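Local atomic coordinates of cryptochrome DASH, chloroplastic/mitochondrial (Arabidopsis thaliana, PDB entry 2IJG), a protein that uses light to repair cyclobutane pyrimidine dimers in single-stranded DNA, carries FAD and a folate cofactor, and may also act as a photoreceptor. Residues Y73-R78 with L117-G122; C102-R107 with G228-L233; F261-K266 with Y285-S290. One frame throughout, in Å; residues are numbered along the deposited sequence.

Overall arrangement
Reading from the N terminus, strand 68-75, helix 93-112 and strand 118-121 follow one another, and interaction 1 closes this unit by joining residues 73-78 to 117-122 at the outer edge of the five-stranded parallel sheet. Interaction 2 starts from the helix within that loop and reaches forward to the linker at 228-233, so the two contacts cross along the chain; they also touch in space, Leu-103 and Pro-231 packing on Tyr-73 and Leu-75. Interaction 3 opens only after both have closed. It closes a short loop of 18 residues and brings helix 253-266 against the FAD-binding loop 285-290, its centre about 31 Å from that of interaction 1.

Interaction 1 of 3, residues Y73-R78 with L117-G122; sequences YCLDPR and LLIRSG
Tyr-73, Cys-74 and Leu-75 pair in parallel with Ile-119, Arg-120 and Ser-121, and four backbone hydrogen bonds stitch the strands together. Leu-75 N to Arg-120 O is the shortest at 2.7 Å; at the far end Gly-122 N bonds to Leu-75 O.

On one face lie Tyr-73, Leu-75, Ile-119 and Ser-121. Tyr-73 meets the neighbouring strand through CB, which lies 4.0 Å from Ile-119 CD1 and 4.1 Å from Leu-117 CD1, while its ring is led away because CG stands opposite the backbone N (chi1 -178°). The edge of that ring faces Leu-75 CG, and Leu-99 and Leu-103 of helix 93-112 press on it. Leu-75 CD1 touches Ile-119 CG2 at 4.1 Å, and branched aliphatic chains suit this buried face. Cys-74, small and buried, turns to the other face, against Ile-127 of helix 124-134.

Beyond the strand, Pro-77 lays CD on Gly-122 C at 3.5 Å. Gly-122 has phi 151°, where a CB would jam against the preceding carbonyl, hence glycine. Asp-76 is gripped side-on by Arg-78, whose NE lies 2.8 Å from Asp-76 OD2 and in line with its syn lone pair; the same oxygen accepts from Arg-78 N, forming an Asx turn.

With helix 93-112 joining the two strands, this is the beta-alpha-beta crossover of the Rossmann-like photolyase alpha/beta domain.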
loop_
_atom_site.group_PDB
_atom_site.type_symbol
_atom_site.label_atom_id
_atom_site.label_comp_id
_atom_site.label_asym_id
_atom_site.label_seq_id
_atom_site.Cartn_x
_atom_site.Cartn_y
_atom_site.Cartn_z
ATOM N N TYR A 73 -9.611 8.644 -14.367
ATOM C CA TYR A 73 -8.382 7.997 -13.943
ATOM C C TYR A 73 -7.417 8.066 -15.114
ATOM O O TYR A 73 -7.743 7.640 -16.225
ATOM C CB TYR A 73 -8.580 6.532 -13.564
ATOM C CG TYR A 73 -7.274 5.925 -13.095
ATOM C CD1 TYR A 73 -6.809 6.149 -11.800
ATOM C CD2 TYR A 73 -6.454 5.213 -13.973
ATOM C CE1 TYR A 73 -5.561 5.685 -11.389
ATOM C CE2 TYR A 73 -5.201 4.748 -13.574
ATOM C CZ TYR A 73 -4.761 4.989 -12.282
ATOM O OH TYR A 73 -3.515 4.547 -11.884
ATOM N N CYS A 74 -6.230 8.605 -14.867
ATOM C CA CYS A 74 -5.226 8.725 -15.911
ATOM C C CYS A 74 -4.137 7.687 -15.697
ATOM O O CYS A 74 -3.534 7.631 -14.624
ATOM C CB CYS A 74 -4.590 10.120 -15.885
ATOM S SG CYS A 74 -5.749 11.510 -15.980
ATOM N N LEU A 75 -3.902 6.858 -16.709
ATOM C CA LEU A 75 -2.849 5.852 -16.642
ATOM C C LEU A 75 -1.573 6.584 -17.023
ATOM O O LEU A 75 -1.275 6.776 -18.200
ATOM C CB LEU A 75 -3.120 4.711 -17.624
ATOM C CG LEU A 75 -4.059 3.626 -17.093
ATOM C CD1 LEU A 75 -4.575 2.791 -18.245
ATOM C CD2 LEU A 75 -3.324 2.754 -16.068
ATOM N N ASP A 76 -0.833 7.005 -16.008
ATOM C CA ASP A 76 0.395 7.755 -16.200
ATOM C C ASP A 76 1.518 6.888 -16.756
ATOM O O ASP A 76 1.920 5.898 -16.146
ATOM C CB ASP A 76 0.803 8.392 -14.864
ATOM C CG ASP A 76 1.801 9.522 -15.032
ATOM O OD1 ASP A 76 1.764 10.462 -14.205
ATOM O OD2 ASP A 76 2.623 9.468 -15.976
ATOM N N PRO A 77 2.039 7.254 -17.936
ATOM C CA PRO A 77 3.124 6.515 -18.595
ATOM C C PRO A 77 4.325 6.361 -17.671
ATOM O O PRO A 77 4.997 5.330 -17.666
ATOM C CB PRO A 77 3.459 7.389 -19.804
ATOM C CG PRO A 77 2.173 8.109 -20.081
ATOM C CD PRO A 77 1.684 8.460 -18.702
ATOM N N ARG A 78 4.584 7.404 -16.891
ATOM C CA ARG A 78 5.702 7.417 -15.964
ATOM C C ARG A 78 5.623 6.277 -14.949
ATOM O O ARG A 78 6.651 5.796 -14.461
ATOM C CB ARG A 78 5.763 8.784 -15.267
ATOM C CG ARG A 78 6.208 9.905 -16.217
ATOM C CD ARG A 78 5.912 11.308 -15.697
ATOM N NE ARG A 78 4.478 11.568 -15.610
ATOM C CZ ARG A 78 3.938 12.775 -15.458
ATOM N NH1 ARG A 78 4.711 13.853 -15.377
ATOM N NH2 ARG A 78 2.619 12.905 -15.393
ATOM N N LEU A 117 -16.534 5.767 -15.004
ATOM C CA LEU A 117 -15.120 6.080 -14.838
ATOM C C LEU A 117 -14.431 6.241 -16.180
ATOM O O LEU A 117 -14.321 5.289 -16.946
ATOM C CB LEU A 117 -14.411 4.990 -14.026
ATOM C CG LEU A 117 -12.906 5.194 -13.794
ATOM C CD1 LEU A 117 -12.674 6.455 -12.952
ATOM C CD2 LEU A 117 -12.321 3.972 -13.100
ATOM N N LEU A 118 -13.970 7.456 -16.457
ATOM C CA LEU A 118 -13.276 7.746 -17.701
ATOM C C LEU A 118 -11.813 7.333 -17.591
ATOM O O LEU A 118 -11.063 7.872 -16.772
ATOM C CB LEU A 118 -13.364 9.240 -18.029
ATOM C CG LEU A 118 -12.500 9.710 -19.206
ATOM C CD1 LEU A 118 -12.867 8.938 -20.470
ATOM C CD2 LEU A 118 -12.697 11.194 -19.418
ATOM N N ILE A 119 -11.416 6.371 -18.416
ATOM C CA ILE A 119 -10.045 5.887 -18.419
ATOM C C ILE A 119 -9.280 6.489 -19.591
ATOM O O ILE A 119 -9.678 6.347 -20.747
ATOM C CB ILE A 119 -9.994 4.354 -18.547
ATOM C CG1 ILE A 119 -10.832 3.705 -17.441
ATOM C CG2 ILE A 119 -8.551 3.878 -18.490
ATOM C CD1 ILE A 119 -10.372 4.029 -16.041
ATOM N N ARG A 120 -8.178 7.164 -19.284
ATOM C CA ARG A 120 -7.342 7.787 -20.301
ATOM C C ARG A 120 -5.879 7.457 -20.044
ATOM O O ARG A 120 -5.446 7.369 -18.895
ATOM C CB ARG A 120 -7.526 9.310 -20.288
ATOM C CG ARG A 120 -8.808 9.813 -20.945
ATOM C CD ARG A 120 -8.816 9.506 -22.436
ATOM N NE ARG A 120 -9.974 10.083 -23.115
ATOM C CZ ARG A 120 -10.169 11.389 -23.286
ATOM N NH1 ARG A 120 -9.277 12.265 -22.826
ATOM N NH2 ARG A 120 -11.253 11.819 -23.925
ATOM N N SER A 121 -5.121 7.267 -21.115
ATOM C CA SER A 121 -3.701 6.971 -20.995
ATOM C C SER A 121 -2.941 8.249 -21.296
ATOM O O SER A 121 -3.094 8.832 -22.371
ATOM C CB SER A 121 -3.288 5.882 -21.986
ATOM O OG SER A 121 -3.933 4.660 -21.686
ATOM N N GLY A 122 -2.130 8.690 -20.342
ATOM C CA GLY A 122 -1.369 9.909 -20.539
ATOM C C GLY A 122 -1.081 10.612 -19.230
ATOM O O GLY A 122 -1.468 10.137 -18.162
#

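Interaction 2 of 3, residues C102-R107 with G228-L233; sequences CLVDLR and GDVPTL
Val-104 and Val-230 mark the nearest backbone approach, CA to CA 6.8 Å, where the irregular segment 228-233 passes the helical turn 102-107. The helix is the crossover helix of the photolyase alpha/beta domain, so the contact fastens the long linker that follows helix 195-205 onto the flank of that domain, near the surface.

Val-230 supplies the apolar part. Its CG2 methyl, set opposite the carbonyl carbon while CG1 lies opposite the backbone N (chi1 -176°), is the branch that touches: it meets Val-104 CG2 at 4.0 Å, the two side chains lying roughly at right angles, and Leu-103 CB at 4.1 Å. The same methyl sits over one face of the Arg-107 guanidinium, toward its rim. A short branched residue fits here because one methyl reaches all three partners, and Met-100, one turn back on the helix, also packs on Val-230.

Arg-107 supplies the polar part. Its chain leaves the helix extended and bends once, at chi3 (58°), which turns the guanidinium to the linker, nearly coplanar with the Asp-229 carboxylate. Being long, it can cover a hydrophobic methyl with a face while its edge seeks a charge. A water accepts from Arg-107 NH1 at 3.1 Å. That nitrogen also makes the salt bridge, a nearly straight bond (169°) of 2.7 Å from Arg-107 NH1 to the anti side of Asp-229 OD1.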
loop_
_atom_site.group_PDB
_atom_site.type_symbol
_atom_site.label_atom_id
_atom_site.label_comp_id
_atom_site.label_asym_id
_atom_site.label_seq_id
_atom_site.Cartn_x
_atom_site.Cartn_y
_atom_site.Cartn_z
ATOM N N CYS A 102 -8.246 -3.135 -9.610
ATOM C CA CYS A 102 -8.800 -2.068 -8.793
ATOM C C CYS A 102 -9.647 -1.118 -9.637
ATOM O O CYS A 102 -10.687 -0.646 -9.185
ATOM C CB CYS A 102 -7.684 -1.261 -8.120
ATOM S SG CYS A 102 -6.860 -2.096 -6.772
ATOM N N LEU A 103 -9.193 -0.828 -10.853
ATOM C CA LEU A 103 -9.923 0.081 -11.724
ATOM C C LEU A 103 -11.224 -0.546 -12.207
ATOM O O LEU A 103 -12.246 0.132 -12.304
ATOM C CB LEU A 103 -9.051 0.493 -12.916
ATOM C CG LEU A 103 -7.761 1.229 -12.523
ATOM C CD1 LEU A 103 -6.878 1.434 -13.744
ATOM C CD2 LEU A 103 -8.110 2.563 -11.875
ATOM N N VAL A 104 -11.182 -1.838 -12.509
ATOM C CA VAL A 104 -12.372 -2.550 -12.961
ATOM C C VAL A 104 -13.430 -2.459 -11.872
ATOM O O VAL A 104 -14.585 -2.133 -12.150
ATOM C CB VAL A 104 -12.064 -4.047 -13.246
ATOM C CG1 VAL A 104 -13.369 -4.828 -13.448
ATOM C CG2 VAL A 104 -11.186 -4.168 -14.493
ATOM N N ASP A 105 -13.021 -2.726 -10.632
ATOM C CA ASP A 105 -13.939 -2.689 -9.503
ATOM C C ASP A 105 -14.455 -1.284 -9.208
ATOM O O ASP A 105 -15.626 -1.112 -8.879
ATOM C CB ASP A 105 -13.273 -3.258 -8.246
ATOM C CG ASP A 105 -14.245 -3.390 -7.083
ATOM O OD1 ASP A 105 -15.245 -4.128 -7.227
ATOM O OD2 ASP A 105 -14.018 -2.758 -6.028
ATOM N N LEU A 106 -13.581 -0.287 -9.314
ATOM C CA LEU A 106 -13.978 1.096 -9.062
ATOM C C LEU A 106 -15.022 1.533 -10.089
ATOM O O LEU A 106 -16.023 2.159 -9.740
ATOM C CB LEU A 106 -12.762 2.029 -9.127
ATOM C CG LEU A 106 -13.072 3.525 -8.963
ATOM C CD1 LEU A 106 -13.688 3.785 -7.593
ATOM C CD2 LEU A 106 -11.803 4.341 -9.146
ATOM N N ARG A 107 -14.788 1.206 -11.355
ATOM C CA ARG A 107 -15.746 1.563 -12.394
ATOM C C ARG A 107 -17.088 0.929 -12.047
ATOM O O ARG A 107 -18.124 1.593 -12.061
ATOM C CB ARG A 107 -15.272 1.068 -13.762
ATOM C CG ARG A 107 -16.254 1.357 -14.897
ATOM C CD ARG A 107 -15.696 0.931 -16.247
ATOM N NE ARG A 107 -15.367 -0.489 -16.267
ATOM C CZ ARG A 107 -14.719 -1.093 -17.255
ATOM N NH1 ARG A 107 -14.322 -0.400 -18.315
ATOM N NH2 ARG A 107 -14.471 -2.395 -17.182
ATOM N N GLY A 228 -13.712 5.055 -22.452
ATOM C CA GLY A 228 -12.472 4.303 -22.516
ATOM C C GLY A 228 -12.629 2.943 -21.862
ATOM O O GLY A 228 -13.746 2.479 -21.643
ATOM N N ASP A 229 -11.515 2.300 -21.535
ATOM C CA ASP A 229 -11.571 0.983 -20.916
ATOM C C ASP A 229 -10.255 0.663 -20.214
ATOM O O ASP A 229 -9.240 1.324 -20.441
ATOM C CB ASP A 229 -11.871 -0.067 -21.996
ATOM C CG ASP A 229 -12.343 -1.391 -21.422
ATOM O OD1 ASP A 229 -12.771 -1.425 -20.248
ATOM O OD2 ASP A 229 -12.304 -2.400 -22.160
ATOM N N VAL A 230 -10.283 -0.345 -19.352
ATOM C CA VAL A 230 -9.093 -0.769 -18.625
ATOM C C VAL A 230 -8.233 -1.609 -19.578
ATOM O O VAL A 230 -8.697 -2.620 -20.094
ATOM C CB VAL A 230 -9.489 -1.618 -17.395
ATOM C CG1 VAL A 230 -8.259 -1.969 -16.572
ATOM C CG2 VAL A 230 -10.496 -0.848 -16.543
ATOM N N PRO A 231 -6.973 -1.193 -19.823
ATOM C CA PRO A 231 -6.005 -1.865 -20.709
ATOM C C PRO A 231 -5.569 -3.246 -20.228
ATOM O O PRO A 231 -5.677 -3.557 -19.043
ATOM C CB PRO A 231 -4.823 -0.893 -20.739
ATOM C CG PRO A 231 -5.436 0.426 -20.379
ATOM C CD PRO A 231 -6.397 0.051 -19.291
ATOM N N THR A 232 -5.047 -4.054 -21.151
ATOM C CA THR A 232 -4.593 -5.409 -20.840
ATOM C C THR A 232 -3.344 -5.529 -19.966
ATOM O O THR A 232 -3.304 -6.371 -19.061
ATOM C CB THR A 232 -4.338 -6.231 -22.130
ATOM O OG1 THR A 232 -3.695 -5.410 -23.115
ATOM C CG2 THR A 232 -5.643 -6.773 -22.679
ATOM N N LEU A 233 -2.338 -4.704 -20.249
ATOM C CA LEU A 233 -1.057 -4.688 -19.526
ATOM C C LEU A 233 0.040 -4.763 -20.585
ATOM O O LEU A 233 1.024 -4.029 -20.524
ATOM C CB LEU A 233 -0.933 -5.869 -18.554
ATOM C CG LEU A 233 -0.306 -5.629 -17.173
ATOM C CD1 LEU A 233 -0.818 -4.328 -16.557
ATOM C CD2 LEU A 233 -0.647 -6.802 -16.266
HETATM O O HOH W 1 -14.701 2.680 -18.633
#

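Interaction 3 of 3, residues F261-K266 with Y285-S290; sequences FEYFWK and YSTKFS. With FAD (flavin-adenine dinucleotide), chain B.
Tyr-263 and Phe-264, on a helix with a wider pi-type turn at 262-266, pack against the phosphate-binding loop 285-290 of the FAD domain; by similarity Ser-286 to Ser-290 belong to the FAD site. No hydrogen bond joins the two segments, and the contact is buried.

The aromatic contacts come first. Tyr-263 swings its ring toward the loop with CG opposite the backbone N (chi1 -169°), presenting a face to Thr-287. Thr-287 CA stands over the centre of this ring, 3.9 Å from the centroid and only 7° off the normal, a CH-pi contact that lets the backbone approach closely. Thr-287 OG1, by Tyr-263 CD2 and CE2, is buried without a hydrogen-bond partner, though a clash at CG2 leaves its placing doubtful. Tyr-263 CE1 also lies 3.3 Å from Ser-286 O. Beside it, Phe-289 turns its ring edge to the face of Phe-264 in an offset edge-to-face pair, centroids 5.7 Å apart and planes at 62°; flat rings fill this space between helices 253-266 and 300-313, whose Val-307 and Ile-303 pack on Phe-264 and Phe-289 respectively. An alanine in place of Tyr-263 would remove the ring under Thr-287 and is likely to leave a gap there, so that the cofactor-binding backbone could shift.

Polar contacts lie on the cofactor side. Lys-288 curls back so that NZ reaches Ser-286 OG at 2.7 Å, which orients a hydroxyl that in turn makes a weak bond to FAD O2P. The positive charge of Lys-288 is likely to favour the nearby diphosphate, while the Ser-290 hydroxyl is hydrogen-bonded to Asp-423. Arg-259, one turn earlier on the helix, donates to Thr-287 O. Facing the diphosphate from the same residue, Thr-287 N makes a weak, bent bond of 2.8 Å to FAD O1A.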
loop_
_atom_site.group_PDB
_atom_site.type_symbol
_atom_site.label_atom_id
_atom_site.label_comp_id
_atom_site.label_asym_id
_atom_site.label_seq_id
_atom_site.Cartn_x
_atom_site.Cartn_y
_atom_site.Cartn_z
ATOM N N PHE A 261 -14.043 -7.801 6.324
ATOM C CA PHE A 261 -15.122 -8.666 6.796
ATOM C C PHE A 261 -14.596 -10.052 7.149
ATOM O O PHE A 261 -14.934 -10.607 8.191
ATOM C CB PHE A 261 -16.204 -8.818 5.723
ATOM C CG PHE A 261 -17.125 -9.991 5.955
ATOM C CD1 PHE A 261 -18.096 -9.949 6.954
ATOM C CD2 PHE A 261 -16.990 -11.153 5.207
ATOM C CE1 PHE A 261 -18.916 -11.052 7.203
ATOM C CE2 PHE A 261 -17.804 -12.263 5.448
ATOM C CZ PHE A 261 -18.769 -12.211 6.450
ATOM N N GLU A 262 -13.773 -10.605 6.263
ATOM C CA GLU A 262 -13.216 -11.940 6.453
ATOM C C GLU A 262 -12.334 -12.087 7.681
ATOM O O GLU A 262 -12.492 -13.028 8.458
ATOM C CB GLU A 262 -12.405 -12.354 5.222
ATOM C CG GLU A 262 -11.709 -13.701 5.369
ATOM C CD GLU A 262 -10.864 -14.059 4.161
ATOM O OE1 GLU A 262 -9.853 -13.376 3.912
ATOM O OE2 GLU A 262 -11.212 -15.023 3.452
ATOM N N TYR A 263 -11.399 -11.160 7.844
ATOM C CA TYR A 263 -10.466 -11.215 8.957
ATOM C C TYR A 263 -11.083 -10.890 10.315
ATOM O O TYR A 263 -10.758 -11.530 11.323
ATOM C CB TYR A 263 -9.289 -10.274 8.688
ATOM C CG TYR A 263 -8.147 -10.455 9.654
ATOM C CD1 TYR A 263 -7.336 -11.591 9.603
ATOM C CD2 TYR A 263 -7.903 -9.513 10.647
ATOM C CE1 TYR A 263 -6.307 -11.782 10.531
ATOM C CE2 TYR A 263 -6.884 -9.693 11.577
ATOM C CZ TYR A 263 -6.092 -10.825 11.517
ATOM O OH TYR A 263 -5.096 -10.993 12.454
ATOM N N PHE A 264 -11.968 -9.898 10.341
ATOM C CA PHE A 264 -12.614 -9.472 11.581
ATOM C C PHE A 264 -13.801 -10.338 11.994
ATOM O O PHE A 264 -13.792 -10.970 13.049
ATOM C CB PHE A 264 -13.120 -8.021 11.452
ATOM C CG PHE A 264 -12.044 -6.964 11.564
ATOM C CD1 PHE A 264 -10.693 -7.299 11.564
ATOM C CD2 PHE A 264 -12.397 -5.618 11.650
ATOM C CE1 PHE A 264 -9.712 -6.310 11.647
ATOM C CE2 PHE A 264 -11.428 -4.623 11.734
ATOM C CZ PHE A 264 -10.082 -4.969 11.731
ATOM N N TRP A 265 -14.824 -10.352 11.149
ATOM C CA TRP A 265 -16.055 -11.067 11.442
ATOM C C TRP A 265 -16.137 -12.543 11.080
ATOM O O TRP A 265 -16.435 -13.371 11.941
ATOM C CB TRP A 265 -17.221 -10.310 10.808
ATOM C CG TRP A 265 -17.188 -8.849 11.147
ATOM C CD1 TRP A 265 -16.663 -7.841 10.390
ATOM C CD2 TRP A 265 -17.641 -8.244 12.362
ATOM N NE1 TRP A 265 -16.758 -6.645 11.059
ATOM C CE2 TRP A 265 -17.356 -6.863 12.272
ATOM C CE3 TRP A 265 -18.261 -8.734 13.520
ATOM C CZ2 TRP A 265 -17.672 -5.963 13.298
ATOM C CZ3 TRP A 265 -18.576 -7.842 14.537
ATOM C CH2 TRP A 265 -18.279 -6.469 14.417
ATOM N N LYS A 266 -15.878 -12.883 9.822
ATOM C CA LYS A 266 -15.961 -14.283 9.413
ATOM C C LYS A 266 -15.007 -15.185 10.193
ATOM O O LYS A 266 -15.430 -16.191 10.759
ATOM C CB LYS A 266 -15.700 -14.423 7.910
ATOM C CG LYS A 266 -15.818 -15.855 7.380
ATOM C CD LYS A 266 -15.512 -15.902 5.885
ATOM C CE LYS A 266 -15.411 -17.329 5.355
ATOM N NZ LYS A 266 -16.693 -18.069 5.472
ATOM N N TYR A 285 -2.075 -15.074 9.911
ATOM C CA TYR A 285 -1.292 -14.409 10.957
ATOM C C TYR A 285 -1.468 -12.901 11.049
ATOM O O TYR A 285 -1.113 -12.290 12.055
ATOM C CB TYR A 285 0.200 -14.726 10.821
ATOM C CG TYR A 285 0.908 -13.980 9.713
ATOM C CD1 TYR A 285 1.108 -14.569 8.465
ATOM C CD2 TYR A 285 1.389 -12.685 9.917
ATOM C CE1 TYR A 285 1.770 -13.891 7.449
ATOM C CE2 TYR A 285 2.051 -11.995 8.906
ATOM C CZ TYR A 285 2.237 -12.604 7.677
ATOM O OH TYR A 285 2.878 -11.924 6.672
ATOM N N SER A 286 -1.999 -12.290 10.003
ATOM C CA SER A 286 -2.202 -10.855 10.040
ATOM C C SER A 286 -3.332 -10.400 9.137
ATOM O O SER A 286 -3.908 -11.171 8.371
ATOM C CB SER A 286 -0.905 -10.106 9.688
ATOM O OG SER A 286 -0.526 -10.312 8.338
ATOM N N THR A 287 -3.634 -9.119 9.261
ATOM C CA THR A 287 -4.691 -8.434 8.538
ATOM C C THR A 287 -4.659 -8.564 6.997
ATOM O O THR A 287 -5.685 -8.847 6.359
ATOM C CB THR A 287 -4.647 -6.937 8.978
ATOM O OG1 THR A 287 -5.917 -6.541 9.505
ATOM C CG2 THR A 287 -4.215 -6.045 7.852
ATOM N N LYS A 288 -3.478 -8.363 6.417
ATOM C CA LYS A 288 -3.270 -8.404 4.970
ATOM C C LYS A 288 -4.034 -7.266 4.285
ATOM O O LYS A 288 -4.421 -7.378 3.125
ATOM C CB LYS A 288 -3.703 -9.760 4.395
ATOM C CG LYS A 288 -2.974 -10.968 4.990
ATOM C CD LYS A 288 -1.452 -10.849 4.867
ATOM C CE LYS A 288 -0.745 -12.119 5.346
ATOM N NZ LYS A 288 -1.002 -12.438 6.784
ATOM N N PHE A 289 -4.242 -6.168 5.007
ATOM C CA PHE A 289 -4.958 -5.009 4.469
ATOM C C PHE A 289 -4.085 -4.104 3.594
ATOM O O PHE A 289 -4.599 -3.418 2.716
ATOM C CB PHE A 289 -5.519 -4.128 5.605
ATOM C CG PHE A 289 -6.626 -4.763 6.416
ATOM C CD1 PHE A 289 -6.975 -4.225 7.655
ATOM C CD2 PHE A 289 -7.309 -5.884 5.958
ATOM C CE1 PHE A 289 -7.990 -4.793 8.430
ATOM C CE2 PHE A 289 -8.325 -6.464 6.722
ATOM C CZ PHE A 289 -8.666 -5.915 7.967
ATOM N N SER A 290 -2.775 -4.098 3.842
ATOM C CA SER A 290 -1.838 -3.221 3.136
ATOM C C SER A 290 -1.995 -2.961 1.646
ATOM O O SER A 290 -1.960 -1.812 1.216
ATOM C CB SER A 290 -0.389 -3.643 3.415
ATOM O OG SER A 290 -0.121 -4.985 3.034
HETATM P PA FAD B . -0.964 -5.991 9.968
HETATM O O1A FAD B . -1.727 -7.076 9.338
HETATM O O2A FAD B . 0.426 -5.904 10.442
HETATM O O5B FAD B . -1.647 -4.630 9.549
HETATM C C5B FAD B . -1.209 -3.377 10.005
HETATM C C4B FAD B . -1.506 -2.327 8.953
HETATM O O4B FAD B . -0.848 -1.140 9.460
HETATM C C3B FAD B . -0.900 -2.589 7.556
HETATM O O3B FAD B . -1.811 -3.084 6.594
HETATM C C2B FAD B . -0.293 -1.248 7.176
HETATM O O2B FAD B . -1.084 -0.386 6.395
HETATM C C1B FAD B . 0.104 -0.645 8.509
HETATM N N9A FAD B . 1.468 -0.972 8.991
HETATM C C8A FAD B . 1.909 -2.038 9.734
HETATM N N7A FAD B . 3.189 -2.031 10.004
HETATM C C5A FAD B . 3.632 -0.880 9.395
HETATM C C6A FAD B . 4.932 -0.290 9.315
HETATM N N6A FAD B . 5.993 -0.858 9.890
HETATM N N1A FAD B . 5.063 0.879 8.627
HETATM C C2A FAD B . 3.958 1.427 8.055
HETATM N N3A FAD B . 2.696 0.961 8.069
HETATM C C4A FAD B . 2.612 -0.233 8.781
HETATM N N1 FAD B . 4.227 -1.424 3.757
HETATM C C2 FAD B . 3.575 -0.785 2.779
HETATM O O2 FAD B . 2.317 -0.708 2.758
HETATM N N3 FAD B . 4.316 -0.257 1.724
HETATM C C4 FAD B . 5.716 -0.261 1.657
HETATM O O4 FAD B . 6.255 0.232 0.657
HETATM C C4X FAD B . 6.402 -0.871 2.774
HETATM N N5 FAD B . 7.824 -0.951 2.843
HETATM C C5X FAD B . 8.412 -1.639 3.943
HETATM C C6 FAD B . 9.837 -1.723 4.044
HETATM C C7 FAD B . 10.461 -2.365 5.101
HETATM C C7M FAD B . 11.993 -2.393 5.111
HETATM C C8 FAD B . 9.684 -2.957 6.138
HETATM C C8M FAD B . 10.294 -3.654 7.338
HETATM C C9 FAD B . 8.245 -2.897 6.048
HETATM C C9A FAD B . 7.599 -2.267 4.975
HETATM N N10 FAD B . 6.166 -2.153 4.811
HETATM C C10 FAD B . 5.611 -1.464 3.761
HETATM C "C1'" FAD B . 5.093 -2.757 5.537
HETATM C "C2'" FAD B . 4.814 -3.503 6.793
HETATM O "O2'" FAD B . 5.778 -4.550 6.931
HETATM C "C3'" FAD B . 3.430 -3.807 6.228
HETATM O "O3'" FAD B . 2.714 -2.558 6.216
HETATM C "C4'" FAD B . 2.449 -4.777 6.886
HETATM O "O4'" FAD B . 3.132 -6.043 6.920
HETATM C "C5'" FAD B . 1.304 -4.748 5.872
HETATM O "O5'" FAD B . 0.108 -5.540 6.035
HETATM P P FAD B . -0.166 -6.625 7.101
HETATM O O1P FAD B . -1.475 -7.106 6.783
HETATM O O2P FAD B . 0.939 -7.604 7.071
HETATM O O3P FAD B . -0.154 -5.875 8.558
#